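Local coordinates for DUF1818 domain-containing protein (Prochlorococcus marinus, PDB 2IT9) that is of unknown function but belongs to a family related in fold to single-stranded DNA-binding PC4-like proteins and may bind DNA, at residues Arg11-Ser16 with Ser22-Gly27; Leu76-Gly81 with Asn87-Leu92. All coordinates share one frame; numbering follows the deposited sequence. Where two conformers were deposited one is given.

Contact 1: residues Arg11-Ser16 with Ser22-Gly27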
ATOM      1  N   ARG A  11       4.726  -7.094  -7.414  1.00 31.47           N
ATOM      2  CA  ARG A  11       6.162  -7.221  -7.403  1.00 33.67           C
ATOM      3  C   ARG A  11       6.677  -7.607  -6.001  1.00 28.25           C
ATOM      4  O   ARG A  11       6.028  -7.323  -4.958  1.00 32.40           O
ATOM      5  CB  ARG A  11       6.840  -5.947  -7.919  1.00 34.24           C
ATOM      6  CG  ARG A  11       6.601  -4.757  -7.010  1.00 36.23           C
ATOM      7  CD  ARG A  11       7.194  -3.506  -7.619  1.00 37.23           C
ATOM      8  NE  ARG A  11       6.628  -2.342  -6.921  1.00 43.64           N
ATOM      9  CZ  ARG A  11       7.294  -1.213  -6.694  1.00 45.34           C
ATOM     10  NH1 ARG A  11       8.586  -1.089  -7.026  1.00 40.65           N
ATOM     11  NH2 ARG A  11       6.684  -0.210  -6.090  1.00 40.50           N
ATOM     12  N   ILE A  12       7.852  -8.225  -5.985  1.00 30.76           N
ATOM     13  CA  ILE A  12       8.587  -8.584  -4.788  1.00 29.53           C
ATOM     14  C   ILE A  12      10.050  -8.274  -5.081  1.00 32.27           C
ATOM     15  O   ILE A  12      10.542  -8.656  -6.126  1.00 31.55           O
ATOM     16  CB  ILE A  12       8.474 -10.055  -4.452  1.00 30.58           C
ATOM     17  CG1 ILE A  12       7.009 -10.453  -4.336  1.00 35.01           C
ATOM     18  CG2 ILE A  12       9.212 -10.377  -3.187  1.00 33.56           C
ATOM     19  CD1 ILE A  12       6.882 -11.858  -3.899  1.00 37.26           C
ATOM     20  N   ILE A  13      10.723  -7.572  -4.169  1.00 32.47           N
ATOM     21  CA  ILE A  13      12.090  -7.185  -4.391  1.00 32.96           C
ATOM     22  C   ILE A  13      12.925  -7.424  -3.144  1.00 34.08           C
ATOM     23  O   ILE A  13      12.495  -7.080  -2.050  1.00 36.62           O
ATOM     24  CB  ILE A  13      12.273  -5.661  -4.794  1.00 32.53           C
ATOM     25  CG1 ILE A  13      11.314  -5.243  -5.905  1.00 34.79           C
ATOM     26  CG2 ILE A  13      13.825  -5.386  -5.131  1.00 35.14           C
ATOM     27  CD1 ILE A  13      11.322  -3.806  -6.258  1.00 36.69           C
ATOM     28  N   PHE A  14      14.071  -8.066  -3.316  1.00 31.93           N
ATOM     29  CA  PHE A  14      15.018  -8.231  -2.218  0.50 31.37           C
ATOM     30  C   PHE A  14      16.262  -7.415  -2.573  1.00 31.93           C
ATOM     31  O   PHE A  14      16.793  -7.523  -3.698  1.00 31.75           O
ATOM     32  CB  PHE A  14      15.400  -9.687  -2.002  0.50 31.46           C
ATOM     33  CG  PHE A  14      16.495  -9.869  -0.991  0.50 27.55           C
ATOM     34  CD1 PHE A  14      16.257  -9.593   0.357  0.50 33.85           C
ATOM     35  CD2 PHE A  14      17.759 -10.323  -1.361  0.50 34.34           C
ATOM     36  CE1 PHE A  14      17.264  -9.751   1.298  0.50 24.98           C
ATOM     37  CE2 PHE A  14      18.757 -10.486  -0.418  0.50 28.86           C
ATOM     38  CZ  PHE A  14      18.499 -10.204   0.917  0.50 31.92           C
ATOM     39  N   ASP A  15      16.730  -6.611  -1.618  1.00 32.29           N
ATOM     40  CA  ASP A  15      17.903  -5.765  -1.779  1.00 32.73           C
ATOM     41  C   ASP A  15      18.894  -6.142  -0.663  1.00 34.51           C
ATOM     42  O   ASP A  15      18.705  -5.778   0.498  1.00 32.71           O
ATOM     43  CB  ASP A  15      17.508  -4.295  -1.724  1.00 34.29           C
ATOM     44  CG  ASP A  15      18.689  -3.367  -1.885  1.00 37.16           C
ATOM     45  OD1 ASP A  15      19.854  -3.815  -1.943  1.00 35.98           O
ATOM     46  OD2 ASP A  15      18.455  -2.151  -1.984  1.00 37.54           O
ATOM     47  N   SER A  16      19.937  -6.883  -1.028  1.00 32.72           N
ATOM     48  CA  SER A  16      20.919  -7.366  -0.046  1.00 35.21           C
ATOM     49  C   SER A  16      21.736  -6.245   0.582  1.00 34.90           C
ATOM     50  O   SER A  16      22.384  -6.475   1.576  1.00 37.30           O
ATOM     51  CB  SER A  16      21.849  -8.413  -0.664  1.00 35.89           C
ATOM     52  OG  SER A  16      22.770  -7.817  -1.559  1.00 37.23           O
ATOM     53  N   SER A  22      14.969  -5.042   3.999  1.00 35.78           N
ATOM     54  CA  SER A  22      15.587  -5.600   2.804  1.00 34.75           C
ATOM     55  C   SER A  22      14.624  -6.224   1.781  1.00 35.71           C
ATOM     56  O   SER A  22      15.074  -6.624   0.707  1.00 35.31           O
ATOM     57  CB  SER A  22      16.642  -6.610   3.236  1.00 35.41           C
ATOM     58  OG  SER A  22      16.045  -7.616   4.021  1.00 36.63           O
ATOM     59  N   THR A  23      13.334  -6.318   2.096  1.00 33.76           N
ATOM     60  CA  THR A  23      12.323  -6.822   1.120  1.00 33.31           C
ATOM     61  C   THR A  23      11.236  -5.812   0.842  1.00 36.02           C
ATOM     62  O   THR A  23      10.860  -5.039   1.724  1.00 38.22           O
ATOM     63  CB  THR A  23      11.686  -8.143   1.633  1.00 34.16           C
ATOM     64  OG1 THR A  23      12.707  -9.129   1.725  1.00 40.32           O
ATOM     65  CG2 THR A  23      10.613  -8.658   0.719  1.00 39.49           C
ATOM     66  N   LEU A  24      10.800  -5.746  -0.405  1.00 33.36           N
ATOM     67  CA  LEU A  24       9.646  -4.939  -0.746  1.00 32.76           C
ATOM     68  C   LEU A  24       8.592  -5.851  -1.361  1.00 34.40           C
ATOM     69  O   LEU A  24       8.903  -6.691  -2.186  1.00 35.60           O
ATOM     70  CB  LEU A  24      10.052  -3.825  -1.689  1.00 33.56           C
ATOM     71  CG  LEU A  24       8.930  -3.027  -2.363  1.00 37.21           C
ATOM     72  CD1 LEU A  24       9.435  -1.660  -2.741  1.00 39.64           C
ATOM     73  CD2 LEU A  24       8.314  -3.730  -3.568  1.00 42.51           C
ATOM     74  N   ILE A  25       7.342  -5.659  -0.965  1.00 32.89           N
ATOM     75  CA  ILE A  25       6.213  -6.302  -1.633  1.00 33.09           C
ATOM     76  C   ILE A  25       5.350  -5.195  -2.207  1.00 34.54           C
ATOM     77  O   ILE A  25       5.222  -4.097  -1.603  1.00 33.50           O
ATOM     78  CB  ILE A  25       5.412  -7.262  -0.725  1.00 34.37           C
ATOM     79  CG1 ILE A  25       4.904  -6.554   0.521  1.00 36.70           C
ATOM     80  CG2 ILE A  25       6.261  -8.476  -0.354  1.00 36.02           C
ATOM     81  CD1 ILE A  25       3.805  -7.292   1.298  1.00 35.21           C
ATOM     82  N   GLY A  26       4.820  -5.438  -3.401  1.00 33.51           N
ATOM     83  CA  GLY A  26       3.986  -4.477  -4.079  1.00 33.56           C
ATOM     84  C   GLY A  26       2.743  -4.988  -4.786  1.00 35.55           C
ATOM     85  O   GLY A  26       2.748  -6.093  -5.290  1.00 33.64           O
ATOM     86  N   GLY A  27       1.682  -4.163  -4.772  1.00 35.21           N
ATOM     87  CA  GLY A  27       0.460  -4.351  -5.535  1.00 35.02           C
ATOM     88  C   GLY A  27       0.413  -3.293  -6.646  1.00 36.19           C
ATOM     89  O   GLY A  27       1.414  -2.641  -6.962  1.00 40.45           O
TER
HETATM   90  O   HOH W   1       4.016  -1.233  -6.346  1.00 30.66           O
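Leu24 is the meeting point for Arg11 and Ile13 on one face of an antiparallel beta hairpin formed by strands 10-15 and 23-26, whose short segments run at 170° to each other. Its CD2 methyl does the touching: it lies 4.0 Å from Ile13 CD1, where the two side chains run side by side, and 4.0 Å above the guanidinium plane of Arg11, displaced toward the rim. Arg11 reaches that place because CG stands between its backbone N and carbonyl carbon (chi1 65°) and the chain then extends straight to NE, passing over Gly26, which has no side chain to obstruct CG. In the guanidinium plane, at its edge, sits a water that accepts from Arg11 NH2 and lies 3.0 Å from Gly27 O, linking the two. NH2 also forms a salt bridge with Glu103 of the second subunit, so Arg11 ties this end of the hairpin to that subunit.

The backbone holds these groups in register. Ile13 and Leu24 exchange two bonds in the carbonyl planes, Leu24 N to Ile13 O being 2.7 Å, whereas Arg11 N approaches Gly26 O from well above its carbonyl plane. On the other face Ile12, Thr23 and Ile25 pack on Trp39 of helix 36-56. Near the turn, Ser22 and Thr23 both face Leu34, a classic beta bulge. In the conformer given, one of two deposited, the Phe14 ring appears to lean toward Ser22, a tentative contact. Firmer is the last backbone bond, Asp15 N to Ser22 O, 2.9 Å and in the carbonyl plane.

Contact 2: residues Leu76-Gly81 with Asn87-Leu92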
ATOM      1  N   LEU A  76      -1.881 -10.626  10.016  1.00 34.05           N
ATOM      2  CA  LEU A  76      -3.232 -11.163   9.989  0.50 34.44           C
ATOM      3  C   LEU A  76      -3.612 -11.186   8.511  1.00 35.98           C
ATOM      4  O   LEU A  76      -3.614 -10.159   7.795  1.00 34.83           O
ATOM      5  CB  LEU A  76      -4.199 -10.377  10.884  0.50 35.25           C
ATOM      6  CG  LEU A  76      -5.523 -11.106  11.091  0.50 35.59           C
ATOM      7  CD1 LEU A  76      -6.237 -10.651  12.388  0.50 28.54           C
ATOM      8  CD2 LEU A  76      -6.418 -10.987   9.883  0.50 32.61           C
ATOM      9  N   ALA A  77      -3.864 -12.384   8.002  1.00 34.84           N
ATOM     10  CA  ALA A  77      -4.172 -12.514   6.605  1.00 32.06           C
ATOM     11  C   ALA A  77      -5.550 -13.070   6.381  1.00 31.80           C
ATOM     12  O   ALA A  77      -5.927 -13.991   7.063  1.00 33.84           O
ATOM     13  CB  ALA A  77      -3.140 -13.437   5.963  1.00 35.42           C
ATOM     14  N   ILE A  78      -6.260 -12.525   5.398  1.00 32.09           N
ATOM     15  CA  ILE A  78      -7.629 -12.942   5.094  1.00 33.92           C
ATOM     16  C   ILE A  78      -7.725 -13.304   3.639  1.00 34.17           C
ATOM     17  O   ILE A  78      -7.517 -12.451   2.744  1.00 32.20           O
ATOM     18  CB  ILE A  78      -8.630 -11.834   5.456  1.00 31.96           C
ATOM     19  CG1 ILE A  78      -8.476 -11.421   6.948  1.00 39.23           C
ATOM     20  CG2 ILE A  78     -10.066 -12.282   5.180  1.00 36.27           C
ATOM     21  CD1 ILE A  78      -8.959 -10.061   7.209  1.00 45.05           C
ATOM     22  N   LEU A  79      -8.048 -14.565   3.392  1.00 33.70           N
ATOM     23  CA  LEU A  79      -8.209 -15.077   2.059  1.00 30.89           C
ATOM     24  C   LEU A  79      -9.705 -15.228   1.821  1.00 34.37           C
ATOM     25  O   LEU A  79     -10.429 -15.805   2.653  1.00 33.59           O
ATOM     26  CB  LEU A  79      -7.514 -16.433   1.921  1.00 32.46           C
ATOM     27  CG  LEU A  79      -7.662 -17.172   0.599  1.00 31.66           C
ATOM     28  CD1 LEU A  79      -6.495 -18.135   0.402  1.00 31.98           C
ATOM     29  CD2 LEU A  79      -9.001 -17.879   0.460  1.00 36.48           C
ATOM     30  N   ASN A  80     -10.163 -14.707   0.705  1.00 34.29           N
ATOM     31  CA  ASN A  80     -11.555 -14.840   0.256  1.00 32.56           C
ATOM     32  C   ASN A  80     -11.555 -15.441  -1.152  1.00 35.19           C
ATOM     33  O   ASN A  80     -10.880 -14.930  -2.061  1.00 33.42           O
ATOM     34  CB  ASN A  80     -12.254 -13.491   0.196  1.00 35.44           C
ATOM     35  CG  ASN A  80     -12.876 -13.099   1.510  1.00 40.90           C
ATOM     36  OD1 ASN A  80     -13.964 -13.570   1.858  1.00 47.18           O
ATOM     37  ND2 ASN A  80     -12.228 -12.183   2.219  1.00 42.53           N
ATOM     38  N   GLY A  81     -12.268 -16.527  -1.351  1.00 32.65           N
ATOM     39  CA  GLY A  81     -12.296 -17.078  -2.701  1.00 34.51           C
ATOM     40  C   GLY A  81     -13.429 -17.998  -2.992  1.00 33.37           C
ATOM     41  O   GLY A  81     -14.319 -18.161  -2.182  1.00 34.51           O
ATOM     42  N   ASN A  87      -8.624 -13.789  -3.398  1.00 31.84           N
ATOM     43  CA  ASN A  87      -7.928 -12.536  -3.121  1.00 32.61           C
ATOM     44  C   ASN A  87      -7.353 -12.631  -1.712  1.00 33.44           C
ATOM     45  O   ASN A  87      -7.673 -13.552  -0.927  1.00 34.53           O
ATOM     46  CB  ASN A  87      -8.819 -11.295  -3.301  1.00 32.45           C
ATOM     47  CG  ASN A  87     -10.024 -11.302  -2.399  1.00 37.01           C
ATOM     48  OD1 ASN A  87      -9.944 -11.681  -1.246  1.00 36.51           O
ATOM     49  ND2 ASN A  87     -11.150 -10.876  -2.933  1.00 41.76           N
ATOM     50  N   LEU A  88      -6.484 -11.679  -1.380  1.00 33.87           N
ATOM     51  CA  LEU A  88      -5.777 -11.710  -0.116  1.00 33.25           C
ATOM     52  C   LEU A  88      -5.594 -10.327   0.469  1.00 36.85           C
ATOM     53  O   LEU A  88      -5.048  -9.433  -0.201  1.00 35.23           O
ATOM     54  CB  LEU A  88      -4.392 -12.354  -0.295  1.00 35.64           C
ATOM     55  CG  LEU A  88      -3.546 -12.535   0.989  1.00 35.01           C
ATOM     56  CD1 LEU A  88      -4.167 -13.566   1.874  1.00 37.11           C
ATOM     57  CD2 LEU A  88      -2.152 -12.925   0.607  1.00 43.07           C
ATOM     58  N   ARG A  89      -6.077 -10.169   1.703  1.00 33.98           N
ATOM     59  CA  ARG A  89      -5.930  -8.939   2.467  1.00 34.23           C
ATOM     60  C   ARG A  89      -4.948  -9.236   3.588  1.00 36.31           C
ATOM     61  O   ARG A  89      -5.074 -10.255   4.263  1.00 35.69           O
ATOM     62  CB  ARG A  89      -7.259  -8.491   3.032  1.00 37.25           C
ATOM     63  CG  ARG A  89      -7.158  -7.178   3.744  1.00 43.12           C
ATOM     64  CD  ARG A  89      -8.493  -6.720   4.285  1.00 44.53           C
ATOM     65  NE  ARG A  89      -8.335  -5.472   5.035  1.00 46.89           N
ATOM     66  CZ  ARG A  89      -9.132  -5.097   6.031  1.00 53.75           C
ATOM     67  NH1 ARG A  89     -10.136  -5.869   6.438  1.00 52.36           N
ATOM     68  NH2 ARG A  89      -8.908  -3.947   6.653  1.00 54.23           N
ATOM     69  N   LEU A  90      -3.949  -8.373   3.742  1.00 35.23           N
ATOM     70  CA  LEU A  90      -2.917  -8.547   4.751  1.00 33.59           C
ATOM     71  C   LEU A  90      -2.906  -7.326   5.686  1.00 36.22           C
ATOM     72  O   LEU A  90      -2.938  -6.187   5.213  1.00 38.10           O
ATOM     73  CB  LEU A  90      -1.552  -8.655   4.140  1.00 35.93           C
ATOM     74  CG  LEU A  90      -1.348  -9.909   3.293  1.00 34.66           C
ATOM     75  CD1 LEU A  90      -0.024  -9.773   2.604  1.00 39.36           C
ATOM     76  CD2 LEU A  90      -1.354 -11.142   4.175  1.00 39.43           C
ATOM     77  N   ILE A  91      -2.897  -7.597   6.975  1.00 35.73           N
ATOM     78  CA  ILE A  91      -2.768  -6.559   7.998  1.00 35.10           C
ATOM     79  C   ILE A  91      -1.484  -6.816   8.767  1.00 37.56           C
ATOM     80  O   ILE A  91      -1.356  -7.854   9.453  1.00 34.13           O
ATOM     81  CB  ILE A  91      -3.946  -6.572   8.966  1.00 37.07           C
ATOM     82  CG1 ILE A  91      -5.280  -6.651   8.224  1.00 44.00           C
ATOM     83  CG2 ILE A  91      -3.862  -5.400   9.955  1.00 36.36           C
ATOM     84  CD1 ILE A  91      -5.538  -5.579   7.311  1.00 50.65           C
ATOM     85  N   LEU A  92      -0.583  -5.838   8.707  1.00 34.63           N
ATOM     86  CA  LEU A  92       0.704  -5.899   9.371  1.00 33.92           C
ATOM     87  C   LEU A  92       0.670  -4.995  10.587  1.00 36.22           C
ATOM     88  O   LEU A  92       0.527  -3.779  10.474  1.00 32.32           O
ATOM     89  CB  LEU A  92       1.775  -5.440   8.390  1.00 35.52           C
ATOM     90  CG  LEU A  92       3.207  -5.483   8.912  1.00 35.87           C
ATOM     91  CD1 LEU A  92       3.606  -6.876   9.434  1.00 36.98           C
ATOM     92  CD2 LEU A  92       4.140  -5.026   7.799  1.00 39.86           C
TER
HETATM   93  O   HOH W   2      -9.613 -11.263   1.342  1.00 20.57           O
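The amides of Asn80 and Asn87 lie side by side with their planes turned 64° apart, too steep for a stack; Asn87 OD1 abuts Asn80 CB at 3.3 Å. A water joins the two amides, accepting from Asn80 ND2 and donating both to Asn87 OD1 (2.6 Å) and to Ile78 O. Ile78 O therefore has two donors, the second being Arg89 N at 2.9 Å in a nearly straight bond (174° at the hydrogen). Asn80 OD1 is held separately by Thr67 OG1, which helps fix the amide's rotation. The third flat group, the Arg89 guanidinium, meets Ile78 CD1 obliquely; its NH2 forms a salt bridge with Glu103, and its NE bonds a triethylene glycol probably left from crystallisation.

Beneath these groups is a regular antiparallel hairpin with six backbone bonds, paired from Leu76 with Ile91 to Asn80 with Asn87. Its opposite face is apolar. Ala77 CB and Leu90 CD2 are unusually tight at 3.4 Å, while Leu88 CD1 bridges Ala77 CB and Leu79 CB.

This apolar face is turned to helix 36-56: Ala77 rests on Val45 and Leu49, Leu79 on Tyr53, and Leu90 on Leu42. The hairpin supplies the two central strands of a four-stranded sheet, with strand 65-72 bonded alongside 75-82 and strand 102-106 alongside 85-92.

In the fold
From the N terminus, strand 2-7 leads into contact 1, which closes the short loop between strands 10-15 and 23-26. Strand 30-34 completes that first four-stranded antiparallel sheet, and helix 36-56 carries the chain on to the second. After strand 65-72, contact 2 closes the tight turn between strands 75-82 and 85-92. The two loops follow in series, neither nesting nor crossing; the centres of contact 1 and contact 2 lie about 18 Å apart, on opposite sides of the chain's centre. Helix 36-56 links them, touching side chains from both hairpins. A further tie is Gly26 O, bonded by Trp106 NE1 of strand 102-106, the outer strand beside contact 2.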